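Local structure of 3-hydroxyisobutyrate dehydrogenase family protein (3PDU) at residues A[9-21]-A[121-133]; A[93-105]-A[162-174]. The protein reduces succinic semialdehyde, acting as an NADP-dependent gamma-hydroxybutyrate dehydrogenase of the beta-hydroxyacid dehydrogenase family. One frame throughout, in Å; residues are numbered along the deposited sequence. Where two conformers were deposited one is given.

Contact 1: residues A[9-21]-A[121-133]; sequences LGIMGGPMAANLV and VSGTKKPAEDGTL. With NAP (NADP nicotinamide-adenine-dinucleotide phosphate), chain I.
Met12, Pro15, Met16 and Asn19 pack against the short helix 125-130 and the chain on both its flanks, a nearly parallel helix-helix contact beside the glycine-rich turn of the Rossmann-type NADP-binding domain. The two helix axes differ by 13° and approach to 7.9 Å, with small side chains, Pro15 and Ala128, between them. Gly10 and Gly13 fit the GxGxxG pattern, and a side chain at Gly10 would run into the cofactor. Just beyond Gly10, two backbone amides point almost straight at the pyrophosphate: Ile11 N donates to NAP O2A over 3.0 Å and Met12 N to NAP O2N over 2.9 Å.

Met12 joins cofactor and helix. Bends at chi2 (-67°) and chi3 (-74°) curl its chain over one face of the nicotinamide, where SD lies 3.3 Å from NAP C7N. Its methyl then ends among Val121 CG2, Ala128 CB and Leu133 CD2, with CE also 3.3 Å from Gly123 O. One turn on, Met16 crosses Leu133 at about a right angle, CG to CD1 4.0 Å, while Leu154 of helix 148-154 and Phe6 of strand 4-7 touch it from elsewhere.

Farther along the interface, Pro15 CB lies against the CG of Glu129, and Ile11 CG2 against the bent chain of Lys125. Lys125 and Glu129 are themselves joined by a salt bridge one helical turn apart, NZ to OE2 2.9 Å. Helix 125-130 gives way to Gly131, which has positive phi; near this end the Asn19 amide makes a weak hydrogen bond, ND2 to Glu129 O 3.4 Å.

Contact 2: residues A[93-105]-A[162-174]; sequences DMSTVDDETSTAI and GEVGQGARMKLVV. With NAP (NADP nicotinamide-adenine-dinucleotide phosphate), chain I.
Asp99 and Arg169 form the salt bridge of this contact: Arg169 NE donates to Asp99 OD2 over 2.8 Å, and NH2 adds a weak bond to the same oxygen. The guanidinium brings its edge to the oxygen from above the carboxylate plane, and the two planes stand 54° apart. Asp99 CG sits between its backbone N and carbonyl carbon (chi1 53°), a setting that places OD2 beside Arg169 NE. With a leucine in place of Arg169, Asp99 OD2 would probably lose its countercharge across this contact.

Beside the salt bridge, Ala168 CB presses on the start of helix 99-105, 3.5 Å from Val97 O, and covers Asp99 N, a buried amide with no partner. Val164 CG1 rests 3.7 Å from Ser102 O, and Leu172 CD2 lies 4.0 Å from Thr96 CG2. Lys171 crosses Thr96 at about a right angle, its CE 3.2 Å from Thr96 OG1, and its NZ bonds to Val121 O. The helices run nearly antiparallel (156°), joining the Rossmann-type domain to the start of the long helix 166-194 that leads into the helical C-terminal domain.

A second shell fixes both helix starts. Asp98 is the N-cap of one, accepting from Thr101 N at OD2 (2.9 Å) and from Thr101 OG1 at OD1 (2.7 Å). Glu118 of strand 115-122 accepts from Gly165 N, Ala168 N and Ser102 OG. Arg250 forms a salt bridge with Asp99 OD1, and Arg169 NH1 reaches Cys195 O of the second subunit. On the cofactor side, Thr96 N donates to the ribose oxygen NAP O3D over 3.0 Å.

From the N terminus, strand 4-7 leads into 9-21, and the chain passes through 93-105 before 121-133 returns to close contact 1; 162-174 then closes contact 2. The segments alternate, so the two loops cross rather than nest. Helix 99-111 and strand 115-122, consecutive in the chain, carry the route from contact 2 back to contact 1. Contact 1 holds the first helix of the nucleotide-binding domain to helix 125-130, whereas contact 2 ties that domain to helix 166-194. They meet where Met16 CE packs on Met94 SD and where Lys171 NZ probably bonds to Val121 O, and both touch the same NADP.

Contact 1: residues A[9-21]-A[121-133]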
# COMPACT_ATOMS: atom_id res chain seq x y z
N LEU A 9 -14.55 32.82 -2.87
CA LEU A 9 -14.20 33.16 -4.25
C LEU A 9 -12.82 32.62 -4.56
O LEU A 9 -11.87 33.38 -4.72
CB LEU A 9 -14.23 34.69 -4.44
CG LEU A 9 -15.62 35.29 -4.14
CD1 LEU A 9 -15.56 36.82 -4.16
CD2 LEU A 9 -16.67 34.76 -5.12
N GLY A 10 -12.71 31.30 -4.62
CA GLY A 10 -11.44 30.67 -4.90
C GLY A 10 -11.35 30.31 -6.36
O GLY A 10 -12.00 30.94 -7.21
N ILE A 11 -10.54 29.31 -6.66
CA ILE A 11 -10.35 28.84 -8.03
C ILE A 11 -11.68 28.47 -8.67
O ILE A 11 -11.92 28.79 -9.84
CB ILE A 11 -9.37 27.65 -8.09
CG1 ILE A 11 -7.95 28.16 -7.79
CG2 ILE A 11 -9.43 26.96 -9.45
CD1 ILE A 11 -6.97 27.07 -7.46
N MET A 12 -12.54 27.80 -7.90
CA MET A 12 -13.87 27.40 -8.38
C MET A 12 -14.91 28.51 -8.17
O MET A 12 -15.68 28.84 -9.06
CB MET A 12 -14.35 26.12 -7.68
CG MET A 12 -13.50 24.86 -7.98
SD MET A 12 -13.66 24.35 -9.70
CE MET A 12 -15.31 23.62 -9.70
N GLY A 13 -14.92 29.08 -6.96
CA GLY A 13 -15.94 30.04 -6.58
C GLY A 13 -15.92 31.34 -7.38
O GLY A 13 -16.96 31.95 -7.63
N GLY A 14 -14.73 31.79 -7.74
CA GLY A 14 -14.59 33.00 -8.56
C GLY A 14 -15.37 32.87 -9.86
O GLY A 14 -16.27 33.66 -10.13
N PRO A 15 -15.02 31.87 -10.69
CA PRO A 15 -15.69 31.66 -11.98
C PRO A 15 -17.18 31.36 -11.82
O PRO A 15 -17.98 31.78 -12.66
CB PRO A 15 -14.98 30.43 -12.56
CG PRO A 15 -13.69 30.32 -11.83
CD PRO A 15 -13.82 31.03 -10.52
N MET A 16 -17.54 30.63 -10.77
CA MET A 16 -18.95 30.29 -10.54
C MET A 16 -19.74 31.54 -10.20
O MET A 16 -20.80 31.79 -10.78
CB MET A 16 -19.09 29.24 -9.42
CG MET A 16 -18.58 27.86 -9.82
SD MET A 16 -18.34 26.81 -8.38
CE MET A 16 -20.02 26.42 -7.86
N ALA A 17 -19.22 32.35 -9.27
CA ALA A 17 -19.89 33.60 -8.93
C ALA A 17 -20.00 34.50 -10.17
O ALA A 17 -21.04 35.12 -10.40
CB ALA A 17 -19.15 34.32 -7.79
N ALA A 18 -18.95 34.54 -10.98
CA ALA A 18 -18.93 35.37 -12.19
C ALA A 18 -20.00 34.91 -13.19
O ALA A 18 -20.63 35.74 -13.86
CB ALA A 18 -17.55 35.34 -12.84
N ASN A 19 -20.19 33.60 -13.31
CA ASN A 19 -21.25 33.07 -14.16
C ASN A 19 -22.65 33.56 -13.75
O ASN A 19 -23.49 33.83 -14.60
CB ASN A 19 -21.20 31.55 -14.20
CG ASN A 19 -20.15 31.03 -15.14
OD1 ASN A 19 -19.68 31.77 -16.00
ND2 ASN A 19 -19.78 29.76 -15.01
N LEU A 20 -22.90 33.65 -12.44
CA LEU A 20 -24.20 34.13 -11.97
C LEU A 20 -24.38 35.60 -12.32
O LEU A 20 -25.44 36.02 -12.77
CB LEU A 20 -24.34 33.92 -10.46
CG LEU A 20 -24.31 32.46 -9.98
CD1 LEU A 20 -24.47 32.38 -8.46
CD2 LEU A 20 -25.41 31.66 -10.67
N VAL A 21 -23.34 36.40 -12.10
CA VAL A 21 -23.40 37.82 -12.47
C VAL A 21 -23.65 37.98 -13.96
O VAL A 21 -24.53 38.74 -14.37
CB VAL A 21 -22.13 38.59 -12.06
CG1 VAL A 21 -22.20 40.04 -12.56
CG2 VAL A 21 -21.97 38.55 -10.54
N VAL A 121 -19.69 19.48 -6.66
CA VAL A 121 -19.67 19.35 -8.10
C VAL A 121 -18.54 18.47 -8.62
O VAL A 121 -17.50 18.32 -7.98
CB VAL A 121 -19.57 20.73 -8.77
CG1 VAL A 121 -20.70 21.64 -8.31
CG2 VAL A 121 -18.20 21.37 -8.49
N SER A 122 -18.76 17.88 -9.79
CA SER A 122 -17.69 17.19 -10.50
C SER A 122 -17.32 18.06 -11.70
O SER A 122 -18.20 18.47 -12.47
CB SER A 122 -18.16 15.79 -10.93
OG SER A 122 -17.15 15.09 -11.62
N GLY A 123 -16.04 18.37 -11.87
CA GLY A 123 -15.61 19.32 -12.88
C GLY A 123 -14.64 20.31 -12.26
O GLY A 123 -14.83 20.72 -11.12
N THR A 124 -13.60 20.67 -13.00
CA THR A 124 -12.49 21.45 -12.45
C THR A 124 -12.58 22.92 -12.89
O THR A 124 -13.68 23.41 -13.18
CB THR A 124 -11.09 20.78 -12.79
OG1 THR A 124 -10.03 21.48 -12.15
CG2 THR A 124 -10.84 20.76 -14.28
N LYS A 125 -11.46 23.62 -12.89
CA LYS A 125 -11.43 25.05 -13.20
C LYS A 125 -12.11 25.45 -14.53
O LYS A 125 -12.94 26.36 -14.57
CB LYS A 125 -9.99 25.57 -13.19
CG LYS A 125 -9.90 27.08 -13.39
CD LYS A 125 -8.49 27.58 -13.11
CE LYS A 125 -7.69 27.74 -14.38
NZ LYS A 125 -8.01 29.00 -15.11
N LYS A 126 -11.74 24.80 -15.63
CA LYS A 126 -12.33 25.15 -16.92
C LYS A 126 -13.86 24.94 -16.96
O LYS A 126 -14.59 25.82 -17.39
CB LYS A 126 -11.64 24.42 -18.08
CG LYS A 126 -12.30 24.66 -19.43
CD LYS A 126 -11.42 24.21 -20.59
CE LYS A 126 -12.23 24.11 -21.89
NZ LYS A 126 -12.85 25.42 -22.26
N PRO A 127 -14.34 23.77 -16.52
CA PRO A 127 -15.80 23.58 -16.40
C PRO A 127 -16.48 24.64 -15.51
O PRO A 127 -17.60 25.05 -15.83
CB PRO A 127 -15.93 22.18 -15.79
CG PRO A 127 -14.71 21.45 -16.31
CD PRO A 127 -13.60 22.50 -16.32
N ALA A 128 -15.84 25.08 -14.43
CA ALA A 128 -16.41 26.11 -13.59
C ALA A 128 -16.55 27.39 -14.42
O ALA A 128 -17.61 28.03 -14.41
CB ALA A 128 -15.56 26.36 -12.37
N GLU A 129 -15.50 27.75 -15.14
CA GLU A 129 -15.52 28.93 -16.00
C GLU A 129 -16.60 28.83 -17.07
O GLU A 129 -17.33 29.79 -17.32
CB GLU A 129 -14.15 29.15 -16.68
CG GLU A 129 -13.06 29.64 -15.74
CD GLU A 129 -11.66 29.46 -16.31
OE1 GLU A 129 -11.52 28.85 -17.40
OE2 GLU A 129 -10.69 29.92 -15.67
N ASP A 130 -16.70 27.66 -17.70
CA ASP A 130 -17.60 27.46 -18.83
C ASP A 130 -19.05 27.21 -18.43
O ASP A 130 -19.93 27.23 -19.28
CB ASP A 130 -17.14 26.26 -19.67
CG ASP A 130 -15.81 26.50 -20.38
OD1 ASP A 130 -15.32 27.64 -20.39
OD2 ASP A 130 -15.25 25.52 -20.92
N GLY A 131 -19.29 26.91 -17.16
CA GLY A 131 -20.62 26.55 -16.71
C GLY A 131 -21.00 25.12 -17.07
O GLY A 131 -22.17 24.82 -17.30
N THR A 132 -20.03 24.22 -17.10
CA THR A 132 -20.32 22.86 -17.50
C THR A 132 -20.07 21.85 -16.37
O THR A 132 -19.73 20.69 -16.62
CB THR A 132 -19.54 22.48 -18.76
OG1 THR A 132 -18.13 22.61 -18.51
CG2 THR A 132 -19.95 23.42 -19.92
N LEU A 133 -20.26 22.30 -15.14
CA LEU A 133 -20.10 21.44 -13.96
C LEU A 133 -21.20 20.38 -13.91
O LEU A 133 -22.27 20.56 -14.48
CB LEU A 133 -20.19 22.29 -12.68
CG LEU A 133 -19.11 23.35 -12.50
CD1 LEU A 133 -19.44 24.25 -11.29
CD2 LEU A 133 -17.73 22.71 -12.33
PA NAP I . -9.38 27.27 -3.34
O1A NAP I . -8.28 26.80 -2.48
O2A NAP I . -8.93 28.05 -4.51
O5B NAP I . -10.46 28.10 -2.51
C5B NAP I . -10.87 27.78 -1.20
C4B NAP I . -11.85 28.86 -0.75
O4B NAP I . -12.21 28.61 0.61
C3B NAP I . -11.25 30.27 -0.78
O3B NAP I . -12.30 31.18 -1.05
C2B NAP I . -10.78 30.47 0.65
O2B NAP I . -10.76 31.80 1.12
C1B NAP I . -11.89 29.73 1.38
N9A NAP I . -11.50 29.32 2.74
C8A NAP I . -10.57 28.39 3.11
N7A NAP I . -10.57 28.34 4.47
C5A NAP I . -11.49 29.21 4.95
C6A NAP I . -11.89 29.54 6.23
N6A NAP I . -11.34 28.94 7.29
N1A NAP I . -12.87 30.49 6.39
C2A NAP I . -13.45 31.10 5.29
N3A NAP I . -13.04 30.77 4.02
C4A NAP I . -12.07 29.83 3.86
O3 NAP I . -10.19 25.95 -3.74
PN NAP I . -11.18 25.58 -4.94
O1N NAP I . -10.41 24.81 -5.93
O2N NAP I . -11.97 26.78 -5.29
O5D NAP I . -12.09 24.54 -4.12
C5D NAP I . -13.25 24.91 -3.40
C4D NAP I . -14.01 23.62 -3.12
O4D NAP I . -14.40 23.03 -4.35
C3D NAP I . -13.12 22.59 -2.44
O3D NAP I . -13.93 21.82 -1.58
C2D NAP I . -12.64 21.71 -3.57
O2D NAP I . -12.30 20.40 -3.14
C1D NAP I . -13.89 21.72 -4.43
N1N NAP I . -13.72 21.41 -5.85
C2N NAP I . -12.64 21.89 -6.55
C3N NAP I . -12.51 21.60 -7.91
C7N NAP I . -11.35 22.14 -8.72
O7N NAP I . -11.07 21.53 -9.94
N7N NAP I . -10.60 23.15 -8.28
C4N NAP I . -13.49 20.84 -8.54
C5N NAP I . -14.59 20.37 -7.83
C6N NAP I . -14.70 20.68 -6.48
P2B NAP I . -9.41 32.67 1.02
O1X NAP I . -9.52 33.68 2.12
O2X NAP I . -8.21 31.75 1.18
O3X NAP I . -9.34 33.33 -0.33
O HOH W 1 -20.45 30.17 -18.79

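Contact 2: residues A[93-105]-A[162-174]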
# COMPACT_ATOMS: atom_id res chain seq x y z
N ASP A 93 -24.50 24.60 0.02
CA ASP A 93 -23.06 24.44 0.20
C ASP A 93 -22.53 23.52 -0.87
O ASP A 93 -22.86 22.33 -0.91
CB ASP A 93 -22.73 23.93 1.61
CG ASP A 93 -21.26 24.14 1.99
OD1 ASP A 93 -20.45 24.48 1.11
OD2 ASP A 93 -20.91 23.95 3.18
N MET A 94 -21.72 24.07 -1.76
CA MET A 94 -21.20 23.31 -2.89
C MET A 94 -19.76 22.86 -2.65
O MET A 94 -19.13 22.27 -3.53
CB MET A 94 -21.32 24.15 -4.17
CG MET A 94 -22.78 24.54 -4.44
SD MET A 94 -23.06 25.39 -6.02
CE MET A 94 -23.16 24.02 -7.16
N SER A 95 -19.26 23.14 -1.44
CA SER A 95 -17.93 22.70 -1.02
C SER A 95 -17.84 21.17 -0.97
O SER A 95 -18.82 20.51 -0.63
CB SER A 95 -17.64 23.22 0.40
OG SER A 95 -17.89 24.60 0.54
N THR A 96 -16.67 20.61 -1.27
CA THR A 96 -16.49 19.17 -1.09
C THR A 96 -16.11 18.89 0.36
O THR A 96 -15.01 19.24 0.78
CB THR A 96 -15.44 18.58 -2.05
OG1 THR A 96 -15.89 18.74 -3.40
CG2 THR A 96 -15.22 17.06 -1.78
N VAL A 97 -17.03 18.27 1.10
CA VAL A 97 -16.84 17.97 2.51
C VAL A 97 -17.36 16.56 2.78
O VAL A 97 -17.93 15.92 1.89
CB VAL A 97 -17.60 18.99 3.43
CG1 VAL A 97 -17.07 20.43 3.26
CG2 VAL A 97 -19.11 18.94 3.16
N ASP A 98 -17.18 16.07 4.00
CA ASP A 98 -17.74 14.77 4.38
C ASP A 98 -19.24 14.90 4.68
O ASP A 98 -19.74 16.00 4.94
CB ASP A 98 -17.03 14.24 5.61
CG ASP A 98 -17.17 15.17 6.80
OD1 ASP A 98 -16.51 16.24 6.81
OD2 ASP A 98 -17.94 14.83 7.72
N ASP A 99 -19.93 13.76 4.69
CA ASP A 99 -21.36 13.71 4.94
C ASP A 99 -21.73 14.09 6.37
O ASP A 99 -22.83 14.57 6.61
CB ASP A 99 -21.97 12.34 4.57
CG ASP A 99 -21.24 11.17 5.22
OD1 ASP A 99 -20.03 11.26 5.48
OD2 ASP A 99 -21.89 10.12 5.43
N GLU A 100 -20.83 13.90 7.32
CA GLU A 100 -21.14 14.31 8.70
C GLU A 100 -21.16 15.83 8.83
O GLU A 100 -22.01 16.39 9.53
CB GLU A 100 -20.18 13.65 9.71
CG GLU A 100 -20.28 12.12 9.67
CD GLU A 100 -19.72 11.43 10.91
OE1 GLU A 100 -18.60 11.77 11.34
OE2 GLU A 100 -20.40 10.52 11.44
N THR A 101 -20.26 16.50 8.12
CA THR A 101 -20.22 17.96 8.09
C THR A 101 -21.46 18.55 7.40
O THR A 101 -22.13 19.44 7.96
CB THR A 101 -18.93 18.47 7.39
OG1 THR A 101 -17.80 18.15 8.21
CG2 THR A 101 -18.96 19.99 7.17
N SER A 102 -21.78 18.07 6.20
CA SER A 102 -22.95 18.59 5.51
C SER A 102 -24.24 18.34 6.31
O SER A 102 -25.11 19.21 6.37
CB SER A 102 -23.05 18.07 4.07
OG SER A 102 -23.25 16.67 4.04
N THR A 103 -24.36 17.17 6.94
CA THR A 103 -25.53 16.89 7.76
C THR A 103 -25.64 17.86 8.92
O THR A 103 -26.72 18.39 9.20
CB THR A 103 -25.53 15.44 8.31
OG1 THR A 103 -25.68 14.52 7.22
CG2 THR A 103 -26.68 15.24 9.29
N ALA A 104 -24.52 18.11 9.60
CA ALA A 104 -24.51 19.02 10.76
C ALA A 104 -24.85 20.46 10.36
O ALA A 104 -25.59 21.16 11.06
CB ALA A 104 -23.16 18.97 11.47
N ILE A 105 -24.29 20.91 9.24
CA ILE A 105 -24.58 22.25 8.74
C ILE A 105 -26.06 22.36 8.38
O ILE A 105 -26.74 23.30 8.78
CB ILE A 105 -23.71 22.60 7.51
CG1 ILE A 105 -22.26 22.80 7.97
CG2 ILE A 105 -24.23 23.84 6.81
CD1 ILE A 105 -21.24 22.84 6.82
N GLY A 162 -31.19 12.66 -3.08
CA GLY A 162 -31.96 12.27 -1.91
C GLY A 162 -31.64 13.09 -0.69
O GLY A 162 -31.53 14.31 -0.77
N GLU A 163 -31.51 12.42 0.46
CA GLU A 163 -31.25 13.10 1.73
C GLU A 163 -29.84 13.69 1.83
O GLU A 163 -28.91 13.20 1.18
CB GLU A 163 -31.46 12.12 2.89
CG GLU A 163 -32.79 11.37 2.85
CD GLU A 163 -33.92 12.10 3.55
OE1 GLU A 163 -33.81 13.33 3.75
OE2 GLU A 163 -34.92 11.45 3.90
N VAL A 164 -29.69 14.73 2.65
CA VAL A 164 -28.38 15.33 2.86
C VAL A 164 -27.39 14.23 3.24
O VAL A 164 -27.70 13.34 4.04
CB VAL A 164 -28.40 16.40 3.97
CG1 VAL A 164 -27.00 16.94 4.22
CG2 VAL A 164 -29.34 17.54 3.58
N GLY A 165 -26.20 14.30 2.64
CA GLY A 165 -25.20 13.27 2.84
C GLY A 165 -24.93 12.44 1.59
O GLY A 165 -23.80 12.02 1.38
N GLN A 166 -25.97 12.18 0.79
CA GLN A 166 -25.81 11.36 -0.42
C GLN A 166 -25.00 12.09 -1.48
O GLN A 166 -24.25 11.47 -2.24
CB GLN A 166 -27.17 10.94 -1.00
CG GLN A 166 -27.96 10.03 -0.08
CD GLN A 166 -27.23 8.74 0.22
OE1 GLN A 166 -27.23 7.82 -0.60
NE2 GLN A 166 -26.57 8.68 1.37
N GLY A 167 -25.17 13.41 -1.56
CA GLY A 167 -24.37 14.22 -2.46
C GLY A 167 -22.90 14.17 -2.08
O GLY A 167 -22.04 13.93 -2.92
N ALA A 168 -22.60 14.38 -0.80
CA ALA A 168 -21.21 14.31 -0.36
C ALA A 168 -20.61 12.93 -0.62
O ALA A 168 -19.46 12.80 -1.07
CB ALA A 168 -21.10 14.66 1.14
N ARG A 169 -21.39 11.89 -0.34
CA ARG A 169 -20.93 10.53 -0.57
C ARG A 169 -20.62 10.26 -2.04
O ARG A 169 -19.56 9.72 -2.37
CB ARG A 169 -21.91 9.50 0.00
CG ARG A 169 -21.91 9.45 1.54
CD ARG A 169 -23.06 8.59 2.09
NE ARG A 169 -22.89 8.37 3.52
CZ ARG A 169 -23.52 7.43 4.21
NH1 ARG A 169 -24.40 6.64 3.61
NH2 ARG A 169 -23.29 7.29 5.51
N MET A 170 -21.54 10.64 -2.93
CA MET A 170 -21.28 10.51 -4.36
C MET A 170 -20.01 11.25 -4.78
O MET A 170 -19.18 10.72 -5.53
CB MET A 170 -22.47 11.03 -5.18
CG MET A 170 -22.28 10.90 -6.69
SD MET A 170 -22.27 9.17 -7.29
CE MET A 170 -24.03 8.84 -7.31
N LYS A 171 -19.86 12.49 -4.33
CA LYS A 171 -18.68 13.30 -4.68
C LYS A 171 -17.40 12.63 -4.21
O LYS A 171 -16.41 12.55 -4.95
CB LYS A 171 -18.80 14.70 -4.07
CG LYS A 171 -17.54 15.57 -4.21
CD LYS A 171 -17.18 15.82 -5.69
CE LYS A 171 -15.88 16.61 -5.82
NZ LYS A 171 -15.41 16.67 -7.24
N LEU A 172 -17.40 12.14 -2.97
CA LEU A 172 -16.19 11.50 -2.45
C LEU A 172 -15.84 10.19 -3.20
O LEU A 172 -14.66 9.87 -3.41
CB LEU A 172 -16.33 11.27 -0.94
CG LEU A 172 -16.29 12.56 -0.10
CD1 LEU A 172 -16.46 12.24 1.38
CD2 LEU A 172 -15.00 13.36 -0.34
N VAL A 173 -16.86 9.44 -3.59
CA VAL A 173 -16.66 8.20 -4.34
C VAL A 173 -16.07 8.52 -5.72
O VAL A 173 -15.10 7.91 -6.14
CB VAL A 173 -17.97 7.41 -4.50
CG1 VAL A 173 -17.81 6.32 -5.56
CG2 VAL A 173 -18.39 6.79 -3.16
N VAL A 174 -16.68 9.48 -6.40
CA VAL A 174 -16.17 9.92 -7.70
C VAL A 174 -14.72 10.39 -7.61
O VAL A 174 -13.88 9.99 -8.43
CB VAL A 174 -17.05 11.03 -8.30
CG1 VAL A 174 -16.38 11.64 -9.55
CG2 VAL A 174 -18.44 10.48 -8.63
PA NAP I . -9.38 27.27 -3.34
O1A NAP I . -8.28 26.80 -2.48
O2A NAP I . -8.93 28.05 -4.51
O5B NAP I . -10.46 28.10 -2.51
C5B NAP I . -10.87 27.78 -1.20
C4B NAP I . -11.85 28.86 -0.75
O4B NAP I . -12.21 28.61 0.61
C3B NAP I . -11.25 30.27 -0.78
O3B NAP I . -12.30 31.18 -1.05
C2B NAP I . -10.78 30.47 0.65
O2B NAP I . -10.76 31.80 1.12
C1B NAP I . -11.89 29.73 1.38
N9A NAP I . -11.50 29.32 2.74
C8A NAP I . -10.57 28.39 3.11
N7A NAP I . -10.57 28.34 4.47
C5A NAP I . -11.49 29.21 4.95
C6A NAP I . -11.89 29.54 6.23
N6A NAP I . -11.34 28.94 7.29
N1A NAP I . -12.87 30.49 6.39
C2A NAP I . -13.45 31.10 5.29
N3A NAP I . -13.04 30.77 4.02
C4A NAP I . -12.07 29.83 3.86
O3 NAP I . -10.19 25.95 -3.74
PN NAP I . -11.18 25.58 -4.94
O1N NAP I . -10.41 24.81 -5.93
O2N NAP I . -11.97 26.78 -5.29
O5D NAP I . -12.09 24.54 -4.12
C5D NAP I . -13.25 24.91 -3.40
C4D NAP I . -14.01 23.62 -3.12
O4D NAP I . -14.40 23.03 -4.35
C3D NAP I . -13.12 22.59 -2.44
O3D NAP I . -13.93 21.82 -1.58
C2D NAP I . -12.64 21.71 -3.57
O2D NAP I . -12.30 20.40 -3.14
C1D NAP I . -13.89 21.72 -4.43
N1N NAP I . -13.72 21.41 -5.85
C2N NAP I . -12.64 21.89 -6.55
C3N NAP I . -12.51 21.60 -7.91
C7N NAP I . -11.35 22.14 -8.72
O7N NAP I . -11.07 21.53 -9.94
N7N NAP I . -10.60 23.15 -8.28
C4N NAP I . -13.49 20.84 -8.54
C5N NAP I . -14.59 20.37 -7.83
C6N NAP I . -14.70 20.68 -6.48
P2B NAP I . -9.41 32.67 1.02
O1X NAP I . -9.52 33.68 2.12
O2X NAP I . -8.21 31.75 1.18
O3X NAP I . -9.34 33.33 -0.33